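Local coordinates for protein MmoQ Response regulator (Methylococcus capsulatus, PDB 3LJX) that probably makes cyclic di-GMP from two GTP through a diguanylate cyclase domain of the whole protein, this chain being its all-helical HDOD part, at residues I53-N58 / L189-F194; S70-I75 / A131-F136; L114-A119 / L140-G145. All blocks are in the same frame, centred on the assembly; numbering follows the deposited sequence.

Contact 1 (I53-N58 / L189-F194); sequences ILRFAN and LTDWGF
Arg-55 and Trp-192 bring the two backbones together, their CA atoms 4.3 Å apart, where the last turn of helix 47-58 meets the end of helix 181-191. Helix 181-191 closes in a Schellman motif: Gly-193 has positive phi (116°), with Phe-194 N bonded back to Leu-189 O and Gly-193 N to Thr-190 O. The turn presents the carbonyl of Trp-192 to Asn-58, whose ND2 donates to Trp-192 O at 2.7 Å. This bond is nearly straight (176°), lies in the amide plane and uses a lone pair of the carbonyl oxygen. The other end of the amide, OD1, accepts from Val-68 N, so both ends hold it against rotation. An alanine in place of Asn-58 would probably leave Trp-192 O and Val-68 N without these mates and loosen the tie between helix 47-58 and the turn. Arg-55 runs extended past the indole, its CD 3.6 Å from Trp-192 CD1, and continues to Asp-191, where NE and OD2 form a long salt bridge of 3.8 Å. A water donates to both Arg-55 O and Asp-191 O, tying the backbones again. Deeper in, Leu-54 CD1 packs 3.8 Å from Phe-194 CE2. Around this pair of helix ends in the HDOD domain, helix 132-141 meets Leu-54 through Thr-137 and Leu-141, while helix 196-204 packs on Phe-194 through Ile-199.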
ATOM      1  N   ILE A  53     -10.611  -1.273  -6.056  1.00 20.59           N
ATOM      2  CA  ILE A  53     -10.604  -1.116  -7.505  1.00 20.72           C
ATOM      3  C   ILE A  53      -9.725  -2.164  -8.190  1.00 21.14           C
ATOM      4  O   ILE A  53     -10.149  -2.793  -9.149  1.00 23.87           O
ATOM      5  CB  ILE A  53     -10.200   0.319  -7.913  1.00 21.52           C
ATOM      6  CG1 ILE A  53     -11.333   1.280  -7.535  1.00 22.55           C
ATOM      7  CG2 ILE A  53      -9.915   0.395  -9.423  1.00 14.97           C
ATOM      8  CD1 ILE A  53     -10.923   2.726  -7.469  1.00 22.49           C
ATOM      9  N   LEU A  54      -8.515  -2.372  -7.683  1.00 23.16           N
ATOM     10  CA  LEU A  54      -7.626  -3.378  -8.261  1.00 24.10           C
ATOM     11  C   LEU A  54      -8.273  -4.748  -8.166  1.00 21.86           C
ATOM     12  O   LEU A  54      -8.212  -5.554  -9.090  1.00 23.19           O
ATOM     13  CB  LEU A  54      -6.284  -3.408  -7.526  1.00 21.56           C
ATOM     14  CG  LEU A  54      -5.377  -2.200  -7.725  1.00 26.32           C
ATOM     15  CD1 LEU A  54      -4.059  -2.412  -6.988  1.00 29.18           C
ATOM     16  CD2 LEU A  54      -5.152  -1.917  -9.217  1.00 25.59           C
ATOM     17  N   ARG A  55      -8.897  -5.002  -7.032  1.00 15.42           N
ATOM     18  CA  ARG A  55      -9.488  -6.301  -6.788  1.00 20.71           C
ATOM     19  C   ARG A  55     -10.659  -6.561  -7.739  1.00 24.12           C
ATOM     20  O   ARG A  55     -10.843  -7.677  -8.256  1.00 18.73           O
ATOM     21  CB  ARG A  55      -9.963  -6.354  -5.349  1.00 24.31           C
ATOM     22  CG  ARG A  55     -10.768  -7.576  -5.018  1.00 34.98           C
ATOM     23  CD  ARG A  55     -10.968  -7.651  -3.528  1.00 46.03           C
ATOM     24  NE  ARG A  55     -12.081  -8.519  -3.198  1.00 60.78           N
ATOM     25  CZ  ARG A  55     -13.283  -8.080  -2.850  1.00 69.13           C
ATOM     26  NH1 ARG A  55     -13.523  -6.773  -2.774  1.00 67.02           N
ATOM     27  NH2 ARG A  55     -14.240  -8.955  -2.572  1.00 73.37           N
ATOM     28  N   PHE A  56     -11.456  -5.525  -7.955  1.00 24.11           N
ATOM     29  CA  PHE A  56     -12.568  -5.622  -8.881  1.00 27.88           C
ATOM     30  C   PHE A  56     -12.010  -5.895 -10.277  1.00 26.67           C
ATOM     31  O   PHE A  56     -12.463  -6.810 -10.968  1.00 22.94           O
ATOM     32  CB  PHE A  56     -13.388  -4.324  -8.855  1.00 25.62           C
ATOM     33  CG  PHE A  56     -14.421  -4.228  -9.945  1.00 25.18           C
ATOM     34  CD1 PHE A  56     -14.195  -3.442 -11.068  1.00 25.09           C
ATOM     35  CD2 PHE A  56     -15.631  -4.902  -9.837  1.00 29.68           C
ATOM     36  CE1 PHE A  56     -15.153  -3.336 -12.071  1.00 24.01           C
ATOM     37  CE2 PHE A  56     -16.598  -4.802 -10.843  1.00 29.39           C
ATOM     38  CZ  PHE A  56     -16.353  -4.022 -11.960  1.00 23.67           C
ATOM     39  N   ALA A  57     -11.004  -5.115 -10.669  1.00 19.49           N
ATOM     40  CA  ALA A  57     -10.468  -5.172 -12.033  1.00 21.90           C
ATOM     41  C   ALA A  57      -9.734  -6.469 -12.284  1.00 25.76           C
ATOM     42  O   ALA A  57      -9.595  -6.881 -13.430  1.00 25.04           O
ATOM     43  CB  ALA A  57      -9.518  -3.987 -12.295  1.00 21.66           C
ATOM     44  N   ASN A  58      -9.238  -7.096 -11.215  1.00 25.10           N
ATOM     45  CA  ASN A  58      -8.461  -8.334 -11.346  1.00 24.55           C
ATOM     46  C   ASN A  58      -9.271  -9.597 -11.040  1.00 28.82           C
ATOM     47  O   ASN A  58      -8.763 -10.718 -11.163  1.00 24.18           O
ATOM     48  CB  ASN A  58      -7.187  -8.264 -10.479  1.00 24.42           C
ATOM     49  CG  ASN A  58      -6.190  -7.221 -11.000  1.00 28.94           C
ATOM     50  OD1 ASN A  58      -6.188  -6.910 -12.191  1.00 34.13           O
ATOM     51  ND2 ASN A  58      -5.357  -6.678 -10.115  1.00 20.77           N
ATOM     52  N   LEU A 189      -2.530  -8.493  -1.030  1.00 20.07           N
ATOM     53  CA  LEU A 189      -1.987  -8.113  -2.332  1.00 27.15           C
ATOM     54  C   LEU A 189      -2.138  -9.269  -3.313  1.00 26.83           C
ATOM     55  O   LEU A 189      -2.420  -9.075  -4.501  1.00 24.56           O
ATOM     56  CB  LEU A 189      -0.512  -7.694  -2.223  1.00 23.31           C
ATOM     57  CG  LEU A 189      -0.195  -6.414  -1.445  1.00 26.08           C
ATOM     58  CD1 LEU A 189       1.315  -6.159  -1.402  1.00 26.63           C
ATOM     59  CD2 LEU A 189      -0.920  -5.207  -2.036  1.00 21.17           C
ATOM     60  N   THR A 190      -1.956 -10.480  -2.809  1.00 23.32           N
ATOM     61  CA  THR A 190      -2.147 -11.649  -3.644  1.00 24.94           C
ATOM     62  C   THR A 190      -3.622 -11.777  -4.058  1.00 27.53           C
ATOM     63  O   THR A 190      -3.916 -12.006  -5.234  1.00 25.66           O
ATOM     64  CB  THR A 190      -1.682 -12.900  -2.925  1.00 25.73           C
ATOM     65  OG1 THR A 190      -0.264 -12.835  -2.767  1.00 27.17           O
ATOM     66  CG2 THR A 190      -2.056 -14.150  -3.720  1.00 22.49           C
ATOM     67  N   ASP A 191      -4.545 -11.606  -3.112  1.00 21.68           N
ATOM     68  CA  ASP A 191      -5.969 -11.639  -3.462  1.00 23.10           C
ATOM     69  C   ASP A 191      -6.317 -10.560  -4.482  1.00 27.47           C
ATOM     70  O   ASP A 191      -7.182 -10.775  -5.319  1.00 27.62           O
ATOM     71  CB  ASP A 191      -6.891 -11.491  -2.240  1.00 24.37           C
ATOM     72  CG  ASP A 191      -8.359 -11.872  -2.564  1.00 56.65           C
ATOM     73  OD1 ASP A 191      -8.595 -13.048  -2.958  1.00 62.03           O
ATOM     74  OD2 ASP A 191      -9.277 -11.016  -2.429  1.00 43.77           O
ATOM     75  N   TRP A 192      -5.648  -9.406  -4.416  1.00 23.52           N
ATOM     76  CA  TRP A 192      -6.019  -8.278  -5.274  1.00 25.51           C
ATOM     77  C   TRP A 192      -5.378  -8.323  -6.663  1.00 27.58           C
ATOM     78  O   TRP A 192      -5.578  -7.414  -7.476  1.00 27.82           O
ATOM     79  CB  TRP A 192      -5.719  -6.944  -4.586  1.00 24.35           C
ATOM     80  CG  TRP A 192      -6.445  -6.802  -3.301  1.00 20.59           C
ATOM     81  CD1 TRP A 192      -7.450  -7.613  -2.830  1.00 26.35           C
ATOM     82  CD2 TRP A 192      -6.226  -5.811  -2.299  1.00 21.88           C
ATOM     83  NE1 TRP A 192      -7.873  -7.172  -1.596  1.00 29.38           N
ATOM     84  CE2 TRP A 192      -7.138  -6.065  -1.249  1.00 28.74           C
ATOM     85  CE3 TRP A 192      -5.348  -4.727  -2.185  1.00 22.48           C
ATOM     86  CZ2 TRP A 192      -7.195  -5.277  -0.103  1.00 25.67           C
ATOM     87  CZ3 TRP A 192      -5.406  -3.942  -1.049  1.00 24.45           C
ATOM     88  CH2 TRP A 192      -6.324  -4.220  -0.023  1.00 30.19           C
ATOM     89  N   GLY A 193      -4.606  -9.374  -6.930  1.00 26.02           N
ATOM     90  CA  GLY A 193      -4.099  -9.593  -8.270  1.00 26.67           C
ATOM     91  C   GLY A 193      -2.598  -9.541  -8.496  1.00 30.08           C
ATOM     92  O   GLY A 193      -2.141  -9.902  -9.581  1.00 31.25           O
ATOM     93  N   PHE A 194      -1.823  -9.109  -7.502  1.00 24.49           N
ATOM     94  CA  PHE A 194      -0.374  -8.994  -7.690  1.00 23.36           C
ATOM     95  C   PHE A 194       0.279 -10.371  -7.836  1.00 25.56           C
ATOM     96  O   PHE A 194       0.012 -11.280  -7.061  1.00 30.34           O
ATOM     97  CB  PHE A 194       0.271  -8.219  -6.532  1.00 24.47           C
ATOM     98  CG  PHE A 194       0.052  -6.726  -6.599  1.00 27.93           C
ATOM     99  CD1 PHE A 194       0.944  -5.910  -7.287  1.00 27.65           C
ATOM    100  CD2 PHE A 194      -1.040  -6.137  -5.974  1.00 25.27           C
ATOM    101  CE1 PHE A 194       0.751  -4.539  -7.347  1.00 26.52           C
ATOM    102  CE2 PHE A 194      -1.243  -4.767  -6.036  1.00 25.33           C
ATOM    103  CZ  PHE A 194      -0.343  -3.966  -6.729  1.00 24.00           C
TER
HETATM  104  O   HOH W   1      -9.224  -9.767  -7.689  1.00 29.75           O

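Contact 2 (S70-I75 / A131-F136)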
ATOM      1  N   SER A  70      -2.522  -0.350 -11.254  1.00 25.98           N
ATOM      2  CA  SER A  70      -2.692   1.077 -11.015  1.00 27.68           C
ATOM      3  C   SER A  70      -4.141   1.485 -11.300  1.00 27.31           C
ATOM      4  O   SER A  70      -4.824   0.875 -12.138  1.00 23.92           O
ATOM      5  CB  SER A  70      -1.757   1.874 -11.913  1.00 28.64           C
ATOM      6  OG  SER A  70      -2.133   1.695 -13.266  1.00 31.45           O
ATOM      7  N   VAL A  71      -4.618   2.521 -10.617  1.00 25.85           N
ATOM      8  CA  VAL A  71      -5.980   2.966 -10.852  1.00 28.08           C
ATOM      9  C   VAL A  71      -6.176   3.333 -12.326  1.00 32.48           C
ATOM     10  O   VAL A  71      -7.197   2.986 -12.923  1.00 30.57           O
ATOM     11  CB  VAL A  71      -6.348   4.142  -9.958  1.00 27.44           C
ATOM     12  CG1 VAL A  71      -7.838   4.465 -10.089  1.00 23.07           C
ATOM     13  CG2 VAL A  71      -5.986   3.818  -8.510  1.00 29.66           C
ATOM     14  N   ILE A  72      -5.195   4.006 -12.929  1.00 30.31           N
ATOM     15  CA  ILE A  72      -5.364   4.437 -14.322  1.00 25.26           C
ATOM     16  C   ILE A  72      -5.464   3.224 -15.269  1.00 27.21           C
ATOM     17  O   ILE A  72      -6.259   3.224 -16.216  1.00 27.34           O
ATOM     18  CB  ILE A  72      -4.270   5.403 -14.766  1.00 29.31           C
ATOM     19  CG1 ILE A  72      -4.619   6.013 -16.125  1.00 36.68           C
ATOM     20  CG2 ILE A  72      -2.926   4.703 -14.813  1.00 27.25           C
ATOM     21  CD1 ILE A  72      -5.841   6.900 -16.099  1.00 39.24           C
ATOM     22  N   ASP A  73      -4.686   2.177 -15.002  1.00 24.92           N
ATOM     23  CA  ASP A  73      -4.815   0.952 -15.795  1.00 27.82           C
ATOM     24  C   ASP A  73      -6.146   0.242 -15.554  1.00 26.39           C
ATOM     25  O   ASP A  73      -6.732  -0.320 -16.483  1.00 26.35           O
ATOM     26  CB  ASP A  73      -3.647   0.007 -15.547  1.00 29.59           C
ATOM     27  CG  ASP A  73      -2.340   0.566 -16.070  1.00 37.21           C
ATOM     28  OD1 ASP A  73      -2.358   1.185 -17.164  1.00 34.82           O
ATOM     29  OD2 ASP A  73      -1.303   0.398 -15.382  1.00 40.35           O
ATOM     30  N   ALA A  74      -6.630   0.265 -14.318  1.00 20.32           N
ATOM     31  CA  ALA A  74      -7.948  -0.310 -14.053  1.00 24.60           C
ATOM     32  C   ALA A  74      -9.022   0.421 -14.875  1.00 25.14           C
ATOM     33  O   ALA A  74      -9.896  -0.206 -15.494  1.00 23.69           O
ATOM     34  CB  ALA A  74      -8.273  -0.265 -12.561  1.00 21.89           C
ATOM     35  N   ILE A  75      -8.942   1.749 -14.896  1.00 24.43           N
ATOM     36  CA  ILE A  75      -9.895   2.547 -15.655  1.00 29.58           C
ATOM     37  C   ILE A  75      -9.875   2.168 -17.139  1.00 33.23           C
ATOM     38  O   ILE A  75     -10.925   1.897 -17.719  1.00 36.38           O
ATOM     39  CB  ILE A  75      -9.616   4.045 -15.512  1.00 30.15           C
ATOM     40  CG1 ILE A  75      -9.975   4.523 -14.110  1.00 31.30           C
ATOM     41  CG2 ILE A  75     -10.427   4.819 -16.523  1.00 32.09           C
ATOM     42  CD1 ILE A  75      -9.721   6.014 -13.906  1.00 31.26           C
ATOM     43  N   ALA A 131       7.438  -0.797 -13.889  1.00 25.26           N
ATOM     44  CA  ALA A 131       6.710   0.402 -14.309  1.00 25.40           C
ATOM     45  C   ALA A 131       6.436   1.246 -13.071  1.00 24.95           C
ATOM     46  O   ALA A 131       5.868   0.752 -12.093  1.00 29.77           O
ATOM     47  CB  ALA A 131       5.408   0.020 -14.981  1.00 20.82           C
ATOM     48  N   PRO A 132       6.854   2.517 -13.095  1.00 24.34           N
ATOM     49  CA  PRO A 132       6.703   3.375 -11.896  1.00 25.53           C
ATOM     50  C   PRO A 132       5.262   3.550 -11.415  1.00 24.26           C
ATOM     51  O   PRO A 132       5.022   3.596 -10.204  1.00 26.83           O
ATOM     52  CB  PRO A 132       7.318   4.712 -12.329  1.00 23.46           C
ATOM     53  CG  PRO A 132       8.358   4.297 -13.407  1.00 30.97           C
ATOM     54  CD  PRO A 132       7.736   3.109 -14.123  1.00 25.88           C
ATOM     55  N   LYS A 133       4.304   3.629 -12.327  1.00 20.07           N
ATOM     56  CA  LYS A 133       2.909   3.737 -11.893  1.00 26.94           C
ATOM     57  C   LYS A 133       2.460   2.494 -11.112  1.00 29.77           C
ATOM     58  O   LYS A 133       1.648   2.597 -10.185  1.00 28.62           O
ATOM     59  CB  LYS A 133       1.969   4.002 -13.072  1.00 22.99           C
ATOM     60  CG  LYS A 133       1.863   2.871 -14.079  1.00 27.34           C
ATOM     61  CD  LYS A 133       0.822   3.200 -15.178  1.00 38.06           C
ATOM     62  CE  LYS A 133       1.164   2.468 -16.481  1.00 37.66           C
ATOM     63  NZ  LYS A 133       0.132   2.646 -17.554  1.00 38.05           N
ATOM     64  N   GLU A 134       2.995   1.327 -11.483  1.00 26.73           N
ATOM     65  CA  GLU A 134       2.681   0.087 -10.772  1.00 21.86           C
ATOM     66  C   GLU A 134       3.453   0.042  -9.449  1.00 24.98           C
ATOM     67  O   GLU A 134       2.943  -0.457  -8.433  1.00 21.62           O
ATOM     68  CB  GLU A 134       2.998  -1.133 -11.647  1.00 18.84           C
ATOM     69  CG  GLU A 134       2.171  -1.164 -12.951  1.00 25.94           C
ATOM     70  CD  GLU A 134       2.473  -2.386 -13.830  1.00 29.72           C
ATOM     71  OE1 GLU A 134       3.575  -2.963 -13.711  1.00 28.06           O
ATOM     72  OE2 GLU A 134       1.598  -2.775 -14.640  1.00 26.95           O
ATOM     73  N   ALA A 135       4.681   0.572  -9.467  1.00 19.58           N
ATOM     74  CA  ALA A 135       5.500   0.635  -8.263  1.00 21.11           C
ATOM     75  C   ALA A 135       4.859   1.568  -7.239  1.00 21.72           C
ATOM     76  O   ALA A 135       4.855   1.275  -6.039  1.00 16.89           O
ATOM     77  CB  ALA A 135       6.935   1.096  -8.600  1.00 20.97           C
ATOM     78  N   PHE A 136       4.320   2.691  -7.712  1.00 22.36           N
ATOM     79  CA  PHE A 136       3.650   3.640  -6.826  1.00 25.63           C
ATOM     80  C   PHE A 136       2.605   2.898  -6.000  1.00 26.58           C
ATOM     81  O   PHE A 136       2.553   2.999  -4.771  1.00 20.71           O
ATOM     82  CB  PHE A 136       2.958   4.726  -7.644  1.00 22.29           C
ATOM     83  CG  PHE A 136       2.123   5.654  -6.821  1.00 26.13           C
ATOM     84  CD1 PHE A 136       0.872   5.256  -6.355  1.00 26.67           C
ATOM     85  CD2 PHE A 136       2.579   6.932  -6.509  1.00 26.72           C
ATOM     86  CE1 PHE A 136       0.086   6.115  -5.590  1.00 25.22           C
ATOM     87  CE2 PHE A 136       1.805   7.793  -5.737  1.00 28.22           C
ATOM     88  CZ  PHE A 136       0.552   7.386  -5.281  1.00 25.19           C
TER
HETATM   89  O   HOH W   2      -1.009  -2.057 -14.470  1.00 19.43           O
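Asp-73 and Lys-133 form the salt bridge of this contact, NZ donating to OD1 at 2.9 Å on the syn lone pair, the side facing the other carboxylate oxygen. It links the first turns of two helices of the all-helical HDOD domain, 71-78 and 132-141, whose short segments here run at 112° to each other. Ser-70 is the N-cap of helix 71-78: its OG accepts from Asp-73 N at 3.1 Å. The same hydroxyl gives its proton to Asp-73 OD2, 2.6 Å from Ser-70 OG and approached from above the carboxylate plane. OG sits in the crowded position between its own backbone N and carbonyl carbon (chi1 66°), where it can serve both the amide and the carboxylate of Asp-73. Ser-70 holds OD2 and Lys-133 holds OD1, so the carboxylate is gripped at both oxygens, which helps fix its rotation.

Glu-134 brings a second negative group close, its OE2 4.4 Å from Asp-73 OD2. One water donates to both of these oxygens, and together with the lysine it would probably ease their repulsion. Outward from the charges, the chain of Lys-133 is extended beyond CG and crosses Asp-73 at about a right angle. Its methylenes meet polar and apolar groups alike in this surface contact: CD passes 3.8 Å from Ser-70 OG. Ile-72 also packs on Ala-40 of helix 36-43. That isoleucine reaches the lysine with one branch, its CG2 lying 4.1 Å from Lys-133 CD.

Contact 3 (L114-A119 / L140-G145); sequences LARAVA and LLADVG
Ala-117 and Leu-140 mark the nearest backbone approach, 4.5 Å between their CA atoms, where helix 106-125 passes the end of helix 132-141 and the short turn into helix 144-152. With a methyl group at 117 the chains can come this near: Ala-117 CB lies 3.4 Å from Leu-140 N and 3.8 Å from Leu-140 CB. Leu-140 sends CG anti to its backbone N (chi1 -175°), and its CD1 ends 4.2 Å from Leu-114 N.

Two residues on from Leu-114, Arg-116 reaches across to the turn between the helices. Its chain is extended to CD and then bends at chi3 (53°), which turns NE out of the line of the chain. NH2 donates to Asp-143 OD1 at 3.1 Å, a salt bridge in which the arginine comes from above the carboxylate plane and the two flat groups stand 88° apart. Opposite charges therefore meet through one nitrogen and one oxygen, not as a two-pronged pair.

In this helical core of the HDOD domain, where most of the touching residues are buried, the arginine spans from one helix to the short turn between two others. Ala-142 lays its CB over one face of the guanidinium, 3.6 Å from Arg-116 NE, while Leu-140 O lies at the edge, near the plane. NE bonds to Gly-139 O and NH1 to Gln-227 OE1, so the group is held from several directions. A water accepts from Arg-116 NH1 at 3.2 Å and donates to Asp-143 OD2, adding a bridged link beside the direct one.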
ATOM      1  N   LEU A 114       1.284   7.190   1.417  1.00 24.49           N
ATOM      2  CA  LEU A 114       1.401   8.037   0.244  1.00 26.39           C
ATOM      3  C   LEU A 114       2.858   8.460   0.008  1.00 29.26           C
ATOM      4  O   LEU A 114       3.360   8.390  -1.121  1.00 27.40           O
ATOM      5  CB  LEU A 114       0.522   9.276   0.407  1.00 26.09           C
ATOM      6  CG  LEU A 114       0.580  10.258  -0.766  1.00 29.51           C
ATOM      7  CD1 LEU A 114       0.191   9.560  -2.082  1.00 25.96           C
ATOM      8  CD2 LEU A 114      -0.334  11.448  -0.483  1.00 29.33           C
ATOM      9  N   ALA A 115       3.530   8.901   1.072  1.00 23.13           N
ATOM     10  CA  ALA A 115       4.903   9.378   0.949  1.00 25.13           C
ATOM     11  C   ALA A 115       5.767   8.258   0.384  1.00 27.68           C
ATOM     12  O   ALA A 115       6.601   8.487  -0.498  1.00 26.94           O
ATOM     13  CB  ALA A 115       5.450   9.859   2.317  1.00 19.53           C
ATOM     14  N   ARG A 116       5.553   7.041   0.889  1.00 22.57           N
ATOM     15  CA  ARG A 116       6.282   5.884   0.383  1.00 20.89           C
ATOM     16  C   ARG A 116       5.941   5.594  -1.079  1.00 23.32           C
ATOM     17  O   ARG A 116       6.829   5.343  -1.888  1.00 27.15           O
ATOM     18  CB  ARG A 116       6.020   4.649   1.249  1.00 21.76           C
ATOM     19  CG  ARG A 116       6.912   3.467   0.900  1.00 21.52           C
ATOM     20  CD  ARG A 116       6.626   2.285   1.821  1.00 24.76           C
ATOM     21  NE  ARG A 116       5.207   1.990   1.816  1.00 28.34           N
ATOM     22  CZ  ARG A 116       4.450   1.901   2.902  1.00 29.30           C
ATOM     23  NH1 ARG A 116       4.985   2.049   4.101  1.00 24.89           N
ATOM     24  NH2 ARG A 116       3.151   1.660   2.780  1.00 31.98           N
ATOM     25  N   ALA A 117       4.657   5.624  -1.423  1.00 24.31           N
ATOM     26  CA  ALA A 117       4.252   5.441  -2.814  1.00 22.51           C
ATOM     27  C   ALA A 117       4.987   6.454  -3.696  1.00 23.81           C
ATOM     28  O   ALA A 117       5.533   6.101  -4.742  1.00 25.92           O
ATOM     29  CB  ALA A 117       2.747   5.614  -2.958  1.00 19.26           C
ATOM     30  N   VAL A 118       5.007   7.714  -3.265  1.00 21.96           N
ATOM     31  CA  VAL A 118       5.608   8.785  -4.065  1.00 22.89           C
ATOM     32  C   VAL A 118       7.112   8.575  -4.213  1.00 26.29           C
ATOM     33  O   VAL A 118       7.670   8.704  -5.317  1.00 23.03           O
ATOM     34  CB  VAL A 118       5.362  10.167  -3.440  1.00 28.14           C
ATOM     35  CG1 VAL A 118       6.296  11.204  -4.071  1.00 30.33           C
ATOM     36  CG2 VAL A 118       3.895  10.568  -3.586  1.00 20.26           C
ATOM     37  N   ALA A 119       7.763   8.228  -3.104  1.00 23.09           N
ATOM     38  CA  ALA A 119       9.197   7.935  -3.133  1.00 26.18           C
ATOM     39  C   ALA A 119       9.532   6.761  -4.055  1.00 28.87           C
ATOM     40  O   ALA A 119      10.500   6.819  -4.819  1.00 31.52           O
ATOM     41  CB  ALA A 119       9.743   7.680  -1.711  1.00 19.70           C
ATOM     42  N   LEU A 140       2.203   2.333  -2.051  1.00 22.61           N
ATOM     43  CA  LEU A 140       0.997   2.729  -1.339  1.00 26.20           C
ATOM     44  C   LEU A 140       0.475   1.617  -0.423  1.00 28.57           C
ATOM     45  O   LEU A 140       0.065   1.871   0.726  1.00 27.29           O
ATOM     46  CB  LEU A 140      -0.088   3.113  -2.344  1.00 24.66           C
ATOM     47  CG  LEU A 140      -1.396   3.667  -1.791  1.00 25.01           C
ATOM     48  CD1 LEU A 140      -1.188   5.085  -1.244  1.00 20.08           C
ATOM     49  CD2 LEU A 140      -2.492   3.660  -2.866  1.00 25.62           C
ATOM     50  N   LEU A 141       0.511   0.387  -0.932  1.00 24.08           N
ATOM     51  CA  LEU A 141      -0.173  -0.749  -0.306  1.00 22.70           C
ATOM     52  C   LEU A 141       0.749  -1.621   0.545  1.00 24.90           C
ATOM     53  O   LEU A 141       0.291  -2.575   1.165  1.00 22.33           O
ATOM     54  CB  LEU A 141      -0.810  -1.617  -1.392  1.00 19.19           C
ATOM     55  CG  LEU A 141      -2.255  -1.400  -1.867  1.00 27.12           C
ATOM     56  CD1 LEU A 141      -2.914  -0.118  -1.324  1.00 20.97           C
ATOM     57  CD2 LEU A 141      -2.365  -1.502  -3.390  1.00 22.19           C
ATOM     58  N   ALA A 142       2.039  -1.287   0.573  1.00 25.10           N
ATOM     59  CA  ALA A 142       3.081  -2.130   1.181  1.00 23.87           C
ATOM     60  C   ALA A 142       2.822  -2.640   2.612  1.00 25.36           C
ATOM     61  O   ALA A 142       3.428  -3.635   3.044  1.00 23.01           O
ATOM     62  CB  ALA A 142       4.438  -1.409   1.116  1.00 24.94           C
ATOM     63  N   ASP A 143       1.957  -1.960   3.362  1.00 26.11           N
ATOM     64  CA  ASP A 143       1.602  -2.450   4.699  1.00 27.31           C
ATOM     65  C   ASP A 143       0.115  -2.287   5.004  1.00 28.30           C
ATOM     66  O   ASP A 143      -0.290  -2.028   6.146  1.00 25.83           O
ATOM     67  CB  ASP A 143       2.486  -1.835   5.795  1.00 28.89           C
ATOM     68  CG  ASP A 143       2.397  -0.326   5.851  1.00 38.19           C
ATOM     69  OD1 ASP A 143       1.592   0.273   5.101  1.00 43.49           O
ATOM     70  OD2 ASP A 143       3.149   0.269   6.647  1.00 44.36           O
ATOM     71  N   VAL A 144      -0.695  -2.471   3.968  1.00 23.96           N
ATOM     72  CA  VAL A 144      -2.132  -2.387   4.107  1.00 21.82           C
ATOM     73  C   VAL A 144      -2.661  -3.421   5.115  1.00 23.26           C
ATOM     74  O   VAL A 144      -3.752  -3.267   5.656  1.00 23.79           O
ATOM     75  CB  VAL A 144      -2.834  -2.536   2.733  1.00 24.42           C
ATOM     76  CG1 VAL A 144      -2.771  -3.987   2.240  1.00 20.19           C
ATOM     77  CG2 VAL A 144      -4.266  -2.067   2.831  1.00 16.08           C
ATOM     78  N   GLY A 145      -1.879  -4.463   5.383  1.00 17.08           N
ATOM     79  CA  GLY A 145      -2.205  -5.386   6.453  1.00 18.41           C
ATOM     80  C   GLY A 145      -2.375  -4.727   7.821  1.00 21.00           C
ATOM     81  O   GLY A 145      -3.120  -5.228   8.665  1.00 20.17           O
TER
HETATM   82  O   HOH W   3       2.429   2.867   5.864  1.00 42.50           O

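How the contacts relate
The three contacts lie within one HDOD domain and share its packing. Contact 2 and contact 3 both use helix 132-141: its start meets helix 71-78, its end meets helix 106-125. Their centres are about 13 Å apart, and Phe-136 joins them, its CZ 3.9 Å from Leu-114 CD1. Contact 1 is about 12 Å from contact 2, centre to centre; there Ile-53 CG2 touches Ala-74 CB at 3.6 Å, between helices that follow each other in the chain. Contacts 1 and 3 are further separated, centres about 16 Å apart, yet Leu-189 CD2 meets Leu-141 CB at 3.6 Å, and the Trp-192 ring packs on Leu-141 and Val-144.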